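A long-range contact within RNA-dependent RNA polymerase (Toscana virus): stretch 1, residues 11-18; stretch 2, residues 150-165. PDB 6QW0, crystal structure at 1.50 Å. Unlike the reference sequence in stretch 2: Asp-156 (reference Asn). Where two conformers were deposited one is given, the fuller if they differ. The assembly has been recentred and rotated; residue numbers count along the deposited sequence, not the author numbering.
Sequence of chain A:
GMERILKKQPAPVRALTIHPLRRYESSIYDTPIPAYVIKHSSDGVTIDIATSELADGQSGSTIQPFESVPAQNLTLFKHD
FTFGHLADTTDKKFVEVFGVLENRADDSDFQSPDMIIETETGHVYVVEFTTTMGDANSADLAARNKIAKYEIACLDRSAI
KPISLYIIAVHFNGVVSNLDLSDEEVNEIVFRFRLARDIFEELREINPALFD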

ATOM      1  N   ALA A  11      22.546  16.378 -10.171  1.00 33.54           N
ATOM      2  CA  ALA A  11      22.122  15.112  -9.584  1.00 38.85           C
ATOM      3  C   ALA A  11      21.840  15.271  -8.092  1.00 26.44           C
ATOM      4  O   ALA A  11      22.579  15.969  -7.398  1.00 29.18           O
ATOM      5  CB  ALA A  11      23.193  14.044  -9.790  1.00 39.95           C
ATOM      6  N   PRO A  12      20.783  14.644  -7.582  1.00 35.88           N
ATOM      7  CA  PRO A  12      20.541  14.632  -6.134  1.00 26.05           C
ATOM      8  C   PRO A  12      21.463  13.646  -5.437  1.00 31.88           C
ATOM      9  O   PRO A  12      22.033  12.748  -6.055  1.00 34.23           O
ATOM     10  CB  PRO A  12      19.082  14.182  -6.019  1.00 34.90           C
ATOM     11  CG  PRO A  12      18.845  13.364  -7.258  1.00 42.63           C
ATOM     12  CD  PRO A  12      19.715  13.960  -8.337  1.00 42.96           C
ATOM     13  N   VAL A  13      21.586  13.820  -4.112  1.00 23.99           N
ATOM     14  CA  VAL A  13      22.373  12.890  -3.312  1.00 22.56           C
ATOM     15  C   VAL A  13      21.785  11.498  -3.453  1.00 22.41           C
ATOM     16  O   VAL A  13      20.581  11.290  -3.256  1.00 23.59           O
ATOM     17  CB  VAL A  13      22.394  13.322  -1.838  1.00 24.97           C
ATOM     18  CG1 VAL A  13      22.993  12.211  -0.964  1.00 24.03           C
ATOM     19  CG2 VAL A  13      23.187  14.607  -1.661  1.00 27.03           C
ATOM     20  N   ARG A  14      22.639  10.535  -3.792  0.56 22.70           N
ATOM     21  CA  ARG A  14      22.228   9.149  -3.985  0.56 19.04           C
ATOM     22  C   ARG A  14      22.317   8.440  -2.640  0.56 20.07           C
ATOM     23  O   ARG A  14      23.404   8.069  -2.184  0.56 20.33           O
ATOM     24  CB  ARG A  14      23.108   8.488  -5.040  0.56 24.02           C
ATOM     25  CG  ARG A  14      22.941   9.099  -6.428  0.56 24.99           C
ATOM     26  CD  ARG A  14      24.033   8.630  -7.390  0.56 30.60           C
ATOM     27  NE  ARG A  14      25.355   9.097  -6.979  0.56 35.07           N
ATOM     28  CZ  ARG A  14      26.308   8.321  -6.466  0.56 38.43           C
ATOM     29  NH1 ARG A  14      26.113   7.016  -6.305  0.56 34.17           N
ATOM     30  NH2 ARG A  14      27.470   8.856  -6.120  0.56 40.15           N
ATOM     31  N   ALA A  15      21.169   8.275  -1.991  1.00 20.02           N
ATOM     32  CA  ALA A  15      21.104   7.687  -0.663  1.00 18.48           C
ATOM     33  C   ALA A  15      19.684   7.222  -0.421  1.00 15.78           C
ATOM     34  O   ALA A  15      18.761   7.578  -1.156  1.00 18.17           O
ATOM     35  CB  ALA A  15      21.509   8.686   0.431  1.00 16.46           C
ATOM     36  N   LEU A  16      19.529   6.422   0.633  1.00 17.03           N
ATOM     37  CA  LEU A  16      18.220   5.948   1.072  1.00 16.66           C
ATOM     38  C   LEU A  16      17.683   6.844   2.187  1.00 17.26           C
ATOM     39  O   LEU A  16      18.373   7.074   3.184  1.00 18.47           O
ATOM     40  CB  LEU A  16      18.327   4.507   1.567  1.00 18.09           C
ATOM     41  CG  LEU A  16      17.072   3.897   2.208  1.00 18.15           C
ATOM     42  CD1 LEU A  16      15.943   3.884   1.198  1.00 19.46           C
ATOM     43  CD2 LEU A  16      17.374   2.479   2.717  1.00 19.71           C
ATOM     44  N   THR A  17      16.460   7.347   2.009  1.00 16.96           N
ATOM     45  CA  THR A  17      15.754   8.122   3.036  1.00 17.58           C
ATOM     46  C   THR A  17      14.620   7.278   3.597  1.00 17.55           C
ATOM     47  O   THR A  17      13.821   6.718   2.837  1.00 17.95           O
ATOM     48  CB  THR A  17      15.205   9.424   2.460  1.00 17.70           C
ATOM     49  OG1 THR A  17      16.272  10.227   1.948  1.00 19.85           O
ATOM     50  CG2 THR A  17      14.432  10.232   3.514  1.00 20.24           C
ATOM     51  N   ILE A  18      14.558   7.164   4.928  1.00 17.45           N
ATOM     52  CA  ILE A  18      13.402   6.548   5.585  1.00 17.66           C
ATOM     53  C   ILE A  18      12.841   7.561   6.575  1.00 17.60           C
ATOM     54  O   ILE A  18      13.506   7.900   7.562  1.00 18.82           O
ATOM     55  CB  ILE A  18      13.753   5.224   6.281  1.00 16.82           C
ATOM     56  CG1 ILE A  18      14.581   4.322   5.357  1.00 19.85           C
ATOM     57  CG2 ILE A  18      12.444   4.498   6.685  1.00 21.31           C
ATOM     58  CD1 ILE A  18      15.019   3.024   6.011  1.00 23.59           C
ATOM     59  N   TYR A 150      12.705  -5.064   2.603  1.00 25.87           N
ATOM     60  CA  TYR A 150      13.097  -4.331   1.407  1.00 24.69           C
ATOM     61  C   TYR A 150      14.303  -3.418   1.588  1.00 27.14           C
ATOM     62  O   TYR A 150      14.781  -2.867   0.593  1.00 25.75           O
ATOM     63  CB  TYR A 150      11.909  -3.500   0.904  1.00 25.86           C
ATOM     64  CG  TYR A 150      10.813  -4.388   0.380  1.00 27.25           C
ATOM     65  CD1 TYR A 150      11.017  -5.153  -0.758  1.00 30.05           C
ATOM     66  CD2 TYR A 150       9.592  -4.493   1.034  1.00 28.77           C
ATOM     67  CE1 TYR A 150      10.031  -5.989  -1.252  1.00 28.71           C
ATOM     68  CE2 TYR A 150       8.595  -5.328   0.544  1.00 28.55           C
ATOM     69  CZ  TYR A 150       8.826  -6.065  -0.597  1.00 31.53           C
ATOM     70  OH  TYR A 150       7.857  -6.901  -1.087  1.00 28.55           O
ATOM     71  N   GLU A 151      14.813  -3.258   2.812  1.00 27.11           N
ATOM     72  CA  GLU A 151      15.813  -2.223   3.077  1.00 25.48           C
ATOM     73  C   GLU A 151      17.125  -2.497   2.351  1.00 26.64           C
ATOM     74  O   GLU A 151      17.774  -1.560   1.879  1.00 26.77           O
ATOM     75  CB  GLU A 151      16.053  -2.079   4.584  1.00 27.49           C
ATOM     76  CG  GLU A 151      16.478  -3.363   5.258  1.00 32.50           C
ATOM     77  CD  GLU A 151      17.408  -3.144   6.430  1.00 53.72           C
ATOM     78  OE1 GLU A 151      18.180  -2.161   6.407  1.00 58.86           O
ATOM     79  OE2 GLU A 151      17.366  -3.959   7.378  1.00 55.79           O
ATOM     80  N   ILE A 152      17.528  -3.768   2.238  1.00 26.99           N
ATOM     81  CA  ILE A 152      18.786  -4.087   1.559  1.00 27.09           C
ATOM     82  C   ILE A 152      18.696  -3.729   0.080  1.00 25.68           C
ATOM     83  O   ILE A 152      19.580  -3.065  -0.477  1.00 23.15           O
ATOM     84  CB  ILE A 152      19.147  -5.573   1.754  1.00 33.70           C
ATOM     85  CG1 ILE A 152      19.649  -5.823   3.179  1.00 31.82           C
ATOM     86  CG2 ILE A 152      20.204  -6.016   0.735  1.00 30.59           C
ATOM     87  CD1 ILE A 152      20.106  -7.256   3.424  1.00 32.14           C
ATOM     88  N   ALA A 153      17.624  -4.164  -0.587  1.00 23.73           N
ATOM     89  CA  ALA A 153      17.497  -3.860  -2.007  1.00 23.51           C
ATOM     90  C   ALA A 153      17.402  -2.356  -2.240  1.00 23.34           C
ATOM     91  O   ALA A 153      17.961  -1.840  -3.213  1.00 23.18           O
ATOM     92  CB  ALA A 153      16.280  -4.572  -2.607  1.00 28.37           C
ATOM     93  N   CYS A 154      16.709  -1.632  -1.353  1.00 20.16           N
ATOM     94  CA  CYS A 154      16.584  -0.185  -1.529  1.00 21.30           C
ATOM     95  C   CYS A 154      17.909   0.527  -1.273  1.00 20.14           C
ATOM     96  O   CYS A 154      18.271   1.458  -2.012  1.00 20.14           O
ATOM     97  CB  CYS A 154      15.508   0.381  -0.596  1.00 21.91           C
ATOM     98  SG  CYS A 154      13.823  -0.087  -1.025  1.00 23.34           S
ATOM     99  N   LEU A 155      18.635   0.132  -0.220  1.00 21.27           N
ATOM    100  CA  LEU A 155      19.935   0.750   0.041  1.00 16.17           C
ATOM    101  C   LEU A 155      20.874   0.565  -1.149  1.00 18.21           C
ATOM    102  O   LEU A 155      21.475   1.528  -1.643  1.00 20.70           O
ATOM    103  CB  LEU A 155      20.568   0.163   1.307  1.00 19.63           C
ATOM    104  CG  LEU A 155      21.914   0.792   1.695  1.00 19.53           C
ATOM    105  CD1 LEU A 155      21.736   2.285   1.953  1.00 21.98           C
ATOM    106  CD2 LEU A 155      22.479   0.108   2.928  1.00 23.01           C
ATOM    107  N   ASP A 156      21.009  -0.671  -1.630  1.00 20.35           N
ATOM    108  CA  ASP A 156      21.931  -0.921  -2.734  1.00 21.63           C
ATOM    109  C   ASP A 156      21.558  -0.120  -3.977  1.00 20.13           C
ATOM    110  O   ASP A 156      22.435   0.432  -4.659  1.00 21.76           O
ATOM    111  CB  ASP A 156      21.955  -2.413  -3.061  1.00 20.53           C
ATOM    112  CG  ASP A 156      22.617  -3.242  -1.984  1.00 26.96           C
ATOM    113  OD1 ASP A 156      23.195  -2.670  -1.031  1.00 25.58           O
ATOM    114  OD2 ASP A 156      22.564  -4.487  -2.085  1.00 28.08           O
ATOM    115  N   ARG A 157      20.262  -0.045  -4.291  1.00 18.99           N
ATOM    116  CA  ARG A 157      19.828   0.662  -5.488  1.00 19.77           C
ATOM    117  C   ARG A 157      19.828   2.175  -5.302  1.00 21.00           C
ATOM    118  O   ARG A 157      19.801   2.908  -6.293  1.00 20.04           O
ATOM    119  CB  ARG A 157      18.453   0.133  -5.919  1.00 20.81           C
ATOM    120  CG  ARG A 157      18.625  -1.221  -6.649  1.00 23.43           C
ATOM    121  CD  ARG A 157      17.442  -2.189  -6.549  1.00 23.91           C
ATOM    122  NE  ARG A 157      17.871  -3.490  -7.086  1.00 24.56           N
ATOM    123  CZ  ARG A 157      18.556  -4.385  -6.380  1.00 29.23           C
ATOM    124  NH1 ARG A 157      18.878  -4.133  -5.108  1.00 28.64           N
ATOM    125  NH2 ARG A 157      18.939  -5.525  -6.945  1.00 26.66           N
ATOM    126  N   SER A 158      19.887   2.666  -4.064  1.00 21.16           N
ATOM    127  CA  SER A 158      19.985   4.106  -3.862  0.74 19.62           C
ATOM    128  C   SER A 158      21.291   4.671  -4.398  1.00 20.61           C
ATOM    129  O   SER A 158      21.398   5.893  -4.552  1.00 21.75           O
ATOM    130  CB  SER A 158      19.812   4.448  -2.366  0.74 18.27           C
ATOM    131  OG  SER A 158      20.965   4.170  -1.580  0.74 18.51           O
ATOM    132  N   ALA A 159      22.263   3.813  -4.708  1.00 20.28           N
ATOM    133  CA  ALA A 159      23.489   4.274  -5.339  1.00 21.09           C
ATOM    134  C   ALA A 159      23.257   4.707  -6.776  1.00 24.67           C
ATOM    135  O   ALA A 159      24.093   5.427  -7.340  1.00 24.28           O
ATOM    136  CB  ALA A 159      24.530   3.164  -5.312  1.00 22.53           C
ATOM    137  N   ILE A 160      22.149   4.270  -7.373  1.00 21.39           N
ATOM    138  CA  ILE A 160      21.800   4.577  -8.757  1.00 22.10           C
ATOM    139  C   ILE A 160      20.914   5.811  -8.805  1.00 23.03           C
ATOM    140  O   ILE A 160      21.232   6.789  -9.492  1.00 24.71           O
ATOM    141  CB  ILE A 160      21.117   3.375  -9.418  1.00 24.67           C
ATOM    142  CG1 ILE A 160      22.055   2.170  -9.399  1.00 26.71           C
ATOM    143  CG2 ILE A 160      20.676   3.718 -10.851  1.00 26.67           C
ATOM    144  CD1 ILE A 160      21.426   0.948  -9.961  1.00 32.73           C
ATOM    145  N   LYS A 161      19.793   5.778  -8.072  1.00 22.42           N
ATOM    146  CA  LYS A 161      18.906   6.914  -7.925  1.00 23.54           C
ATOM    147  C   LYS A 161      18.496   6.938  -6.462  1.00 22.67           C
ATOM    148  O   LYS A 161      18.268   5.872  -5.878  1.00 22.55           O
ATOM    149  CB  LYS A 161      17.646   6.823  -8.799  1.00 23.71           C
ATOM    150  CG  LYS A 161      17.932   6.742 -10.292  1.00 28.64           C
ATOM    151  CD  LYS A 161      16.684   6.343 -11.073  1.00 32.76           C
ATOM    152  CE  LYS A 161      17.009   6.163 -12.551  1.00 44.04           C
ATOM    153  NZ  LYS A 161      16.122   5.150 -13.198  1.00 51.49           N
ATOM    154  N   PRO A 162      18.365   8.117  -5.862  1.00 22.18           N
ATOM    155  CA  PRO A 162      17.926   8.179  -4.462  1.00 20.43           C
ATOM    156  C   PRO A 162      16.547   7.558  -4.297  1.00 20.12           C
ATOM    157  O   PRO A 162      15.666   7.711  -5.146  1.00 21.81           O
ATOM    158  CB  PRO A 162      17.916   9.681  -4.155  1.00 22.71           C
ATOM    159  CG  PRO A 162      17.814  10.335  -5.476  1.00 23.44           C
ATOM    160  CD  PRO A 162      18.517   9.456  -6.454  1.00 21.36           C
ATOM    161  N   ILE A 163      16.379   6.831  -3.197  1.00 19.96           N
ATOM    162  CA  ILE A 163      15.122   6.158  -2.885  1.00 16.28           C
ATOM    163  C   ILE A 163      14.606   6.672  -1.546  1.00 18.61           C
ATOM    164  O   ILE A 163      15.383   6.846  -0.603  1.00 18.92           O
ATOM    165  CB  ILE A 163      15.310   4.623  -2.839  1.00 19.21           C
ATOM    166  CG1 ILE A 163      15.645   4.068  -4.224  1.00 21.45           C
ATOM    167  CG2 ILE A 163      14.052   3.923  -2.247  1.00 22.57           C
ATOM    168  CD1 ILE A 163      16.054   2.592  -4.200  1.00 23.86           C
ATOM    169  N   SER A 164      13.292   6.880  -1.450  1.00 19.22           N
ATOM    170  CA  SER A 164      12.623   7.035  -0.163  1.00 19.11           C
ATOM    171  C   SER A 164      11.701   5.838   0.016  1.00 20.36           C
ATOM    172  O   SER A 164      10.971   5.484  -0.918  1.00 19.92           O
ATOM    173  CB  SER A 164      11.838   8.348  -0.095  1.00 21.26           C
ATOM    174  OG  SER A 164      12.716   9.461  -0.145  1.00 23.12           O
ATOM    175  N   LEU A 165      11.759   5.198   1.190  1.00 18.98           N
ATOM    176  CA  LEU A 165      11.014   3.968   1.450  1.00 21.18           C
ATOM    177  C   LEU A 165       9.844   4.282   2.375  1.00 20.78           C
ATOM    178  O   LEU A 165      10.054   4.730   3.506  1.00 19.69           O
ATOM    179  CB  LEU A 165      11.907   2.900   2.083  1.00 22.84           C
ATOM    180  CG  LEU A 165      11.239   1.607   2.563  1.00 20.89           C
ATOM    181  CD1 LEU A 165      10.544   0.876   1.413  1.00 22.98           C
ATOM    182  CD2 LEU A 165      12.277   0.695   3.225  1.00 23.94           C
TER
HETATM  183  O   HOH W   1      10.588   7.438   3.644  1.00 21.09           O

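How do two stretches so far apart in sequence join? A short segment of each forms a parallel strand pair, Leu-16 paired with Ile-163 and Thr-17 with Ser-164. Ile-163 N donates to Ala-15 O at 3.2 Å, Thr-17 N to Ile-163 O at 2.9 Å, and Leu-165 N to Thr-17 O at 3.0 Å. The bonds thus pass alternately from one strand to the other, as parallel pairing requires. The same carbonyls also receive CA-H...O contacts, among them Ser-164 CA to Thr-17 O at 3.2 Å. At the Leu-165 end, water 1 donates to Leu-165 O at 2.8 Å and weakly to Thr-17 O at 3.4 Å.

What does Leu-16 do beneath this ladder? Its side chain lies on the same sheet face as that of Ile-163, where the helix of the second stretch also packs. Leu-16 CD1 sits 3.9 Å from Ile-163 CG2 and 4.0 Å from Cys-154 CB, while Leu-16 CB lies 4.1 Å from Leu-155 CD1. One leucine therefore touches both strand and helix, and it has the largest area covered by the other stretch. On the other face, Thr-17 CB approaches Ser-164 OG at 3.6 Å.

Where does the hydroxyl of Ser-158 make its bond? It bonds within its own stretch, Ser-158 OG donating to Leu-155 O at 2.7 Å. Leu-16 N is 3.5 Å from Ser-158 OG, but the angle is too poor for a hydrogen bond.

How is the contact extended ahead of the strands? Arg-14 reaches along the exposed side so that Arg-14 NH1 donates to Ala-159 O at 2.8 Å, with the acceptor near the guanidinium plane. Separately, two proline rings meet, Pro-12 CG lying 3.7 Å from Pro-162 CG, an apolar contact.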